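Long-range contacts in 2-C-methyl-D-erythritol 4-phosphate cytidylyltransferase (Thermus thermophilus HB8, PDB 2PX7), which probably catalyses the transfer of a cytidylyl group from CTP to 2-C-methyl-D-erythritol 4-phosphate, a step of non-mevalonate isoprenoid synthesis: residues E25-A33 and A104-V114; D113-L123 and R165-F173. All blocks are in the same frame, centred on the assembly; numbering follows the deposited sequence.

Interaction 1: E25-A33 and A104-V114; sequences EVSVLIPAA and ASLPLVLVHDV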
# COMPACT_ATOMS: atom_id res chain seq x y z
N GLU A 25 -22.78 1.20 19.33
CA GLU A 25 -21.60 0.32 19.39
C GLU A 25 -21.03 0.23 20.83
O GLU A 25 -21.73 -0.31 21.69
CB GLU A 25 -20.54 0.69 18.35
CG GLU A 25 -20.81 0.13 16.95
CD GLU A 25 -19.67 0.43 15.98
OE1 GLU A 25 -19.04 1.49 16.07
OE2 GLU A 25 -19.42 -0.40 15.10
N VAL A 26 -19.79 0.71 21.07
CA VAL A 26 -19.02 0.57 22.39
C VAL A 26 -17.73 1.50 22.64
O VAL A 26 -17.86 2.70 22.52
CB VAL A 26 -18.87 -0.93 22.88
CG1 VAL A 26 -20.03 -1.31 23.78
CG2 VAL A 26 -18.82 -1.92 21.74
N SER A 27 -16.53 1.02 23.01
CA SER A 27 -15.42 1.97 23.42
C SER A 27 -14.18 2.30 22.48
O SER A 27 -13.29 1.48 22.29
CB SER A 27 -14.93 1.57 24.82
OG SER A 27 -14.44 2.66 25.57
N VAL A 28 -14.09 3.52 21.94
CA VAL A 28 -13.10 3.84 20.89
C VAL A 28 -11.93 4.70 21.40
O VAL A 28 -12.15 5.79 21.95
CB VAL A 28 -13.78 4.54 19.66
CG1 VAL A 28 -12.75 4.95 18.64
CG2 VAL A 28 -14.84 3.63 19.01
N LEU A 29 -10.70 4.23 21.21
CA LEU A 29 -9.51 4.98 21.66
C LEU A 29 -8.74 5.52 20.48
O LEU A 29 -8.34 4.76 19.61
CB LEU A 29 -8.59 4.13 22.55
CG LEU A 29 -9.27 3.19 23.56
CD1 LEU A 29 -8.21 2.43 24.39
CD2 LEU A 29 -10.20 3.99 24.48
N ILE A 30 -8.55 6.84 20.46
CA ILE A 30 -7.82 7.54 19.40
C ILE A 30 -6.52 8.19 19.94
O ILE A 30 -6.53 9.36 20.35
CB ILE A 30 -8.73 8.64 18.71
CG1 ILE A 30 -10.13 8.09 18.31
CG2 ILE A 30 -7.99 9.38 17.59
CD1 ILE A 30 -10.18 6.90 17.28
N PRO A 31 -5.40 7.44 19.91
CA PRO A 31 -4.11 7.99 20.39
C PRO A 31 -3.48 8.97 19.42
O PRO A 31 -2.47 8.65 18.82
CB PRO A 31 -3.23 6.74 20.54
CG PRO A 31 -3.77 5.78 19.45
CD PRO A 31 -5.26 6.05 19.42
N ALA A 32 -4.06 10.16 19.27
CA ALA A 32 -3.59 11.16 18.31
C ALA A 32 -2.65 12.23 18.90
O ALA A 32 -2.91 13.44 18.79
CB ALA A 32 -4.79 11.85 17.66
N ALA A 33 -1.55 11.82 19.51
CA ALA A 33 -0.68 12.83 20.12
C ALA A 33 0.60 13.20 19.33
O ALA A 33 1.46 13.97 19.81
CB ALA A 33 -0.40 12.49 21.58
N ALA A 104 -11.30 4.08 29.65
CA ALA A 104 -12.30 3.30 28.91
C ALA A 104 -13.35 2.71 29.87
O ALA A 104 -12.99 2.15 30.90
CB ALA A 104 -11.62 2.19 28.09
N SER A 105 -14.64 2.83 29.54
CA SER A 105 -15.70 2.37 30.45
C SER A 105 -16.38 1.08 30.00
O SER A 105 -17.05 0.41 30.81
CB SER A 105 -16.73 3.48 30.72
OG SER A 105 -17.43 3.84 29.55
N LEU A 106 -16.17 0.70 28.74
CA LEU A 106 -16.85 -0.45 28.15
C LEU A 106 -15.88 -1.64 27.96
O LEU A 106 -14.68 -1.44 27.81
CB LEU A 106 -17.53 -0.02 26.84
CG LEU A 106 -18.55 1.11 27.08
CD1 LEU A 106 -18.75 1.96 25.84
CD2 LEU A 106 -19.90 0.57 27.59
N PRO A 107 -16.40 -2.89 28.02
CA PRO A 107 -15.56 -4.09 27.99
C PRO A 107 -14.96 -4.46 26.63
O PRO A 107 -14.24 -5.48 26.53
CB PRO A 107 -16.50 -5.20 28.46
CG PRO A 107 -17.85 -4.74 28.03
CD PRO A 107 -17.83 -3.23 28.18
N LEU A 108 -15.25 -3.65 25.62
CA LEU A 108 -14.68 -3.84 24.28
C LEU A 108 -14.08 -2.53 23.80
O LEU A 108 -14.67 -1.47 24.00
CB LEU A 108 -15.77 -4.34 23.32
CG LEU A 108 -15.24 -5.17 22.16
CD1 LEU A 108 -15.02 -6.61 22.56
CD2 LEU A 108 -16.22 -5.10 21.00
N VAL A 109 -12.89 -2.59 23.19
CA VAL A 109 -12.23 -1.37 22.69
C VAL A 109 -11.85 -1.48 21.23
O VAL A 109 -11.46 -2.53 20.77
CB VAL A 109 -10.94 -0.97 23.48
CG1 VAL A 109 -11.28 -0.28 24.74
CG2 VAL A 109 -9.99 -2.18 23.74
N LEU A 110 -11.94 -0.35 20.53
CA LEU A 110 -11.32 -0.21 19.21
C LEU A 110 -10.25 0.87 19.32
O LEU A 110 -10.49 1.94 19.89
CB LEU A 110 -12.35 0.17 18.15
CG LEU A 110 -13.43 -0.88 17.81
CD1 LEU A 110 -14.53 -0.25 16.97
CD2 LEU A 110 -12.84 -2.12 17.08
N VAL A 111 -9.06 0.56 18.82
CA VAL A 111 -7.97 1.52 18.85
C VAL A 111 -7.63 1.90 17.40
O VAL A 111 -7.37 1.03 16.57
CB VAL A 111 -6.71 0.94 19.52
CG1 VAL A 111 -5.69 2.05 19.79
CG2 VAL A 111 -7.09 0.19 20.82
N HIS A 112 -7.64 3.20 17.11
CA HIS A 112 -7.52 3.65 15.74
C HIS A 112 -6.52 4.78 15.54
O HIS A 112 -6.47 5.71 16.34
CB HIS A 112 -8.90 4.04 15.18
CG HIS A 112 -8.87 4.40 13.73
ND1 HIS A 112 -8.59 3.49 12.74
CD2 HIS A 112 -9.06 5.59 13.10
CE1 HIS A 112 -8.62 4.09 11.56
NE2 HIS A 112 -8.90 5.37 11.76
N ASP A 113 -5.71 4.66 14.49
CA ASP A 113 -4.78 5.69 14.06
C ASP A 113 -5.55 6.81 13.40
O ASP A 113 -6.24 6.56 12.43
CB ASP A 113 -3.86 5.16 12.97
CG ASP A 113 -2.88 4.17 13.48
OD1 ASP A 113 -2.76 3.99 14.72
OD2 ASP A 113 -2.21 3.55 12.61
N VAL A 114 -5.38 8.04 13.90
CA VAL A 114 -6.06 9.21 13.34
C VAL A 114 -5.57 9.56 11.92
O VAL A 114 -6.25 10.27 11.17
CB VAL A 114 -5.95 10.45 14.32
CG1 VAL A 114 -4.59 11.14 14.19
CG2 VAL A 114 -7.08 11.45 14.10
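Ser27 and Leu29 bracket Leu110 in a parallel pairing of strands 27-31 and 108-111. Ser27 O takes the amide of Leu110, with N 2.9 Å from O. Leu29 N then gives its hydrogen back to Leu110 O at 2.7 Å, an almost straight bond of 174°. Leu29 O goes on to accept from His112 N at 3.0 Å, so Leu110 is held through both its amide and its carbonyl, and so is Leu29. A weak bond from Ser27 N to Leu108 O starts the ladder.

Ser27 presses its CB on Leu106 CB, 3.7 Å away, where the loop entering the second strand folds over the first. Its OG, swung roughly away from the backbone N (chi1 -150°), is hydrogen-bonded to Glu67 OE1, the same oxygen that takes Ser105 N. Leu29 points to the same face of the sheet: its CD1 meets Val109 CG1 at 4.1 Å, and its CD2 lies over Ala104 CB. Helix 175-188 packs on this face, with Leu178 against Val109 and Val111. Leu110 and Val28 project from the other face. Before the strand begins, Val26 splays its two methyls, CG1 to Leu106 CD1 at 4.1 Å and CG2 to Leu108.

At the C-terminal ends the ladder stops, and side chains take over: those of Ile30 and Val114 cross at about a right angle, with Ile30 CG2 against Val114 CB, while Ala32 CB touches Val114 CG1 at 3.5 Å. The side chain of Val114 is about 5 Å from that of Lys44, a predicted transition-state stabiliser. Two neighbouring parallel strands at the middle of a mixed sheet, with predicted active-site residues such as Lys44 near their C-terminal ends, are characteristic of the Rossmann-like alpha/beta fold of nucleotidyltransferases such as IspD.

Interaction 2: D113-L123 and R165-F173; sequences DVARPFVSRGL and RLVQTPQGF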
# COMPACT_ATOMS: atom_id res chain seq x y z
N ASP A 113 -5.71 4.66 14.49
CA ASP A 113 -4.78 5.69 14.06
C ASP A 113 -5.55 6.81 13.40
O ASP A 113 -6.24 6.56 12.43
CB ASP A 113 -3.86 5.16 12.97
CG ASP A 113 -2.88 4.17 13.48
OD1 ASP A 113 -2.76 3.99 14.72
OD2 ASP A 113 -2.21 3.55 12.61
N VAL A 114 -5.38 8.04 13.90
CA VAL A 114 -6.06 9.21 13.34
C VAL A 114 -5.57 9.56 11.92
O VAL A 114 -6.25 10.27 11.17
CB VAL A 114 -5.95 10.45 14.32
CG1 VAL A 114 -4.59 11.14 14.19
CG2 VAL A 114 -7.08 11.45 14.10
N ALA A 115 -4.39 9.05 11.54
CA ALA A 115 -3.87 9.22 10.18
C ALA A 115 -4.53 8.29 9.14
O ALA A 115 -4.15 8.34 7.98
CB ALA A 115 -2.33 9.06 10.14
N ARG A 116 -5.50 7.47 9.57
CA ARG A 116 -6.32 6.65 8.66
C ARG A 116 -7.77 7.17 8.64
O ARG A 116 -8.63 6.59 9.27
CB ARG A 116 -6.27 5.15 9.06
CG ARG A 116 -4.85 4.53 9.09
CD ARG A 116 -4.77 3.09 9.73
NE ARG A 116 -3.66 2.34 9.12
CZ ARG A 116 -2.50 2.09 9.70
NH1 ARG A 116 -2.28 2.47 10.96
NH2 ARG A 116 -1.55 1.45 9.03
N PRO A 117 -8.04 8.28 7.92
CA PRO A 117 -9.38 8.89 7.95
C PRO A 117 -10.50 8.13 7.21
O PRO A 117 -11.67 8.25 7.60
CB PRO A 117 -9.16 10.26 7.32
CG PRO A 117 -7.98 10.06 6.40
CD PRO A 117 -7.10 9.06 7.08
N PHE A 118 -10.16 7.36 6.18
CA PHE A 118 -11.18 6.76 5.32
C PHE A 118 -11.42 5.30 5.67
O PHE A 118 -11.16 4.38 4.90
CB PHE A 118 -10.84 6.97 3.83
CG PHE A 118 -10.50 8.40 3.48
CD1 PHE A 118 -11.40 9.43 3.76
CD2 PHE A 118 -9.29 8.72 2.88
CE1 PHE A 118 -11.09 10.75 3.46
CE2 PHE A 118 -8.98 10.04 2.56
CZ PHE A 118 -9.88 11.06 2.85
N VAL A 119 -11.91 5.10 6.89
CA VAL A 119 -12.27 3.78 7.34
C VAL A 119 -13.78 3.69 7.23
O VAL A 119 -14.49 4.59 7.69
CB VAL A 119 -11.70 3.44 8.77
CG1 VAL A 119 -10.19 3.47 8.75
CG2 VAL A 119 -12.17 4.43 9.80
N SER A 120 -14.25 2.63 6.58
CA SER A 120 -15.66 2.47 6.27
C SER A 120 -16.38 1.84 7.44
O SER A 120 -15.75 1.23 8.32
CB SER A 120 -15.84 1.60 5.02
OG SER A 120 -15.37 0.27 5.23
N ARG A 121 -17.70 1.98 7.44
CA ARG A 121 -18.54 1.34 8.43
C ARG A 121 -18.39 -0.17 8.36
O ARG A 121 -18.44 -0.86 9.38
CB ARG A 121 -20.01 1.76 8.25
CG ARG A 121 -20.76 1.88 9.58
CD ARG A 121 -22.20 1.33 9.50
NE ARG A 121 -22.45 0.29 10.51
CZ ARG A 121 -22.71 0.51 11.80
NH1 ARG A 121 -22.73 1.75 12.29
NH2 ARG A 121 -22.93 -0.52 12.62
N GLY A 122 -18.22 -0.68 7.14
CA GLY A 122 -17.94 -2.09 6.91
C GLY A 122 -16.69 -2.57 7.64
O GLY A 122 -16.72 -3.62 8.27
N LEU A 123 -15.60 -1.82 7.55
CA LEU A 123 -14.35 -2.19 8.23
C LEU A 123 -14.54 -2.21 9.76
O LEU A 123 -14.21 -3.19 10.40
CB LEU A 123 -13.20 -1.25 7.84
CG LEU A 123 -11.77 -1.59 8.33
CD1 LEU A 123 -11.40 -3.04 8.11
CD2 LEU A 123 -10.79 -0.71 7.60
N ARG A 165 1.78 -9.38 5.25
CA ARG A 165 0.59 -8.55 5.27
C ARG A 165 0.94 -7.13 5.71
O ARG A 165 1.94 -6.91 6.41
CB ARG A 165 -0.47 -9.13 6.23
CG ARG A 165 -0.96 -10.53 5.92
CD ARG A 165 -1.59 -10.66 4.52
NE ARG A 165 -2.07 -12.02 4.32
CZ ARG A 165 -1.32 -13.06 3.94
NH1 ARG A 165 -0.04 -12.94 3.64
NH2 ARG A 165 -1.89 -14.25 3.83
N LEU A 166 0.14 -6.17 5.26
CA LEU A 166 0.15 -4.82 5.78
C LEU A 166 -0.91 -4.76 6.88
O LEU A 166 -2.07 -5.12 6.65
CB LEU A 166 -0.15 -3.80 4.67
CG LEU A 166 0.85 -3.80 3.50
CD1 LEU A 166 0.41 -2.86 2.42
CD2 LEU A 166 2.24 -3.48 3.97
N VAL A 167 -0.50 -4.32 8.06
CA VAL A 167 -1.39 -4.23 9.21
C VAL A 167 -2.04 -2.86 9.28
O VAL A 167 -1.35 -1.82 9.19
CB VAL A 167 -0.62 -4.57 10.52
CG1 VAL A 167 -1.55 -4.53 11.72
CG2 VAL A 167 0.04 -5.94 10.43
N GLN A 168 -3.37 -2.83 9.42
CA GLN A 168 -4.10 -1.55 9.53
C GLN A 168 -4.75 -1.42 10.91
O GLN A 168 -4.45 -2.19 11.82
CB GLN A 168 -5.18 -1.44 8.45
CG GLN A 168 -4.70 -1.80 7.03
CD GLN A 168 -5.77 -1.56 6.02
OE1 GLN A 168 -6.84 -2.17 6.08
NE2 GLN A 168 -5.52 -0.65 5.11
N THR A 169 -5.61 -0.41 11.05
CA THR A 169 -6.45 -0.20 12.22
C THR A 169 -7.86 0.13 11.68
O THR A 169 -7.99 0.41 10.50
CB THR A 169 -5.91 0.96 13.17
OG1 THR A 169 -6.14 2.24 12.56
CG2 THR A 169 -4.41 0.80 13.48
N PRO A 170 -8.91 0.10 12.53
CA PRO A 170 -8.91 -0.11 13.98
C PRO A 170 -8.54 -1.54 14.39
O PRO A 170 -8.86 -2.50 13.66
CB PRO A 170 -10.36 0.20 14.39
CG PRO A 170 -11.17 -0.08 13.15
CD PRO A 170 -10.27 0.30 11.99
N GLN A 171 -7.87 -1.67 15.54
CA GLN A 171 -7.65 -2.98 16.16
C GLN A 171 -8.59 -3.14 17.36
O GLN A 171 -8.73 -2.21 18.17
CB GLN A 171 -6.18 -3.13 16.56
CG GLN A 171 -5.20 -2.77 15.42
CD GLN A 171 -3.79 -3.21 15.65
OE1 GLN A 171 -3.39 -3.57 16.77
NE2 GLN A 171 -3.02 -3.24 14.56
N GLY A 172 -9.23 -4.30 17.48
CA GLY A 172 -10.30 -4.52 18.45
C GLY A 172 -9.89 -5.52 19.51
O GLY A 172 -9.26 -6.51 19.21
N PHE A 173 -10.25 -5.26 20.76
CA PHE A 173 -9.83 -6.13 21.86
C PHE A 173 -10.89 -6.13 22.94
O PHE A 173 -11.62 -5.13 23.07
CB PHE A 173 -8.50 -5.63 22.47
CG PHE A 173 -7.37 -5.51 21.47
CD1 PHE A 173 -6.62 -6.62 21.11
CD2 PHE A 173 -7.07 -4.28 20.91
CE1 PHE A 173 -5.58 -6.51 20.15
CE2 PHE A 173 -6.04 -4.15 19.96
CZ PHE A 173 -5.30 -5.29 19.58
O HOH W 1 0.11 -0.45 10.83
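The type I turn Asp113-Arg116, which follows strand 108-111, docks on the break in strand 165-174 beside the predicted MEP-positioning residue Lys217. Thr169 is the residue it grips. With OG1 set between its own backbone N and carbonyl carbon (chi1 73°), Thr169 accepts the amide of Asp113, N to OG1 3.1 Å at 167°, while its methyl CG2 rests against Asp113 CG at 3.7 Å.

Arg116 crosses Thr169 at about a right angle. Its chain is extended from CG to NE, and CD passes 3.3 Å from Thr169 OG1. The guanidinium then lays one face over the backbone of Gln168, whose CA stands 3.7 Å above the plane, toward the rim. A water donates to Val167 O at 2.6 Å and weakly links it to Arg116 NH2. That same NH2 forms a salt bridge with Asp145 of the second subunit. Arg116 also pairs with Asp113, but NH1 and OD2 are modelled too close for the detail to be trusted; Asp113 OD1 has a separate partner in Arg93.

Farther along, Leu123, in the first turn of helix 121-134, puts CG 4.4 Å from Pro170 CD. The peptide before Pro170 is cis. Gln171 NE2 bonds to Gln168 O at 3.3 Å, bridging the break from within.

The chemistry is that of a buried polar joint: one threonine hydroxyl fixes the start of the turn, and one arginine packs on the broken strand, with a weak water link to it, and forms a salt bridge to the partner subunit. The threonine bond holds the backbone of Asp113, whose side chain lies about 4 Å from that of Lys217, consistent with a part in shaping the predicted MEP site.

In the fold
Both contacts are buried and share Asp113 and Val114, where strand 108-111 runs out into the turn. Interaction 1 is the more extensive, joining central parallel strands by a regular backbone ladder with mostly apolar side chains on its faces. Interaction 2 covers less than half that area and relies on side chains, a threonine hydroxyl and an arginine, at an irregular place where a strand is broken. Strand 108-111 connects them: it pairs with 27-31 along one edge and, antiparallel, with 165-174 along the other, through probable bonds from Val109 N to Phe173 O and Val111 N to Gln171 O. Interaction 2 alone also reaches the second subunit.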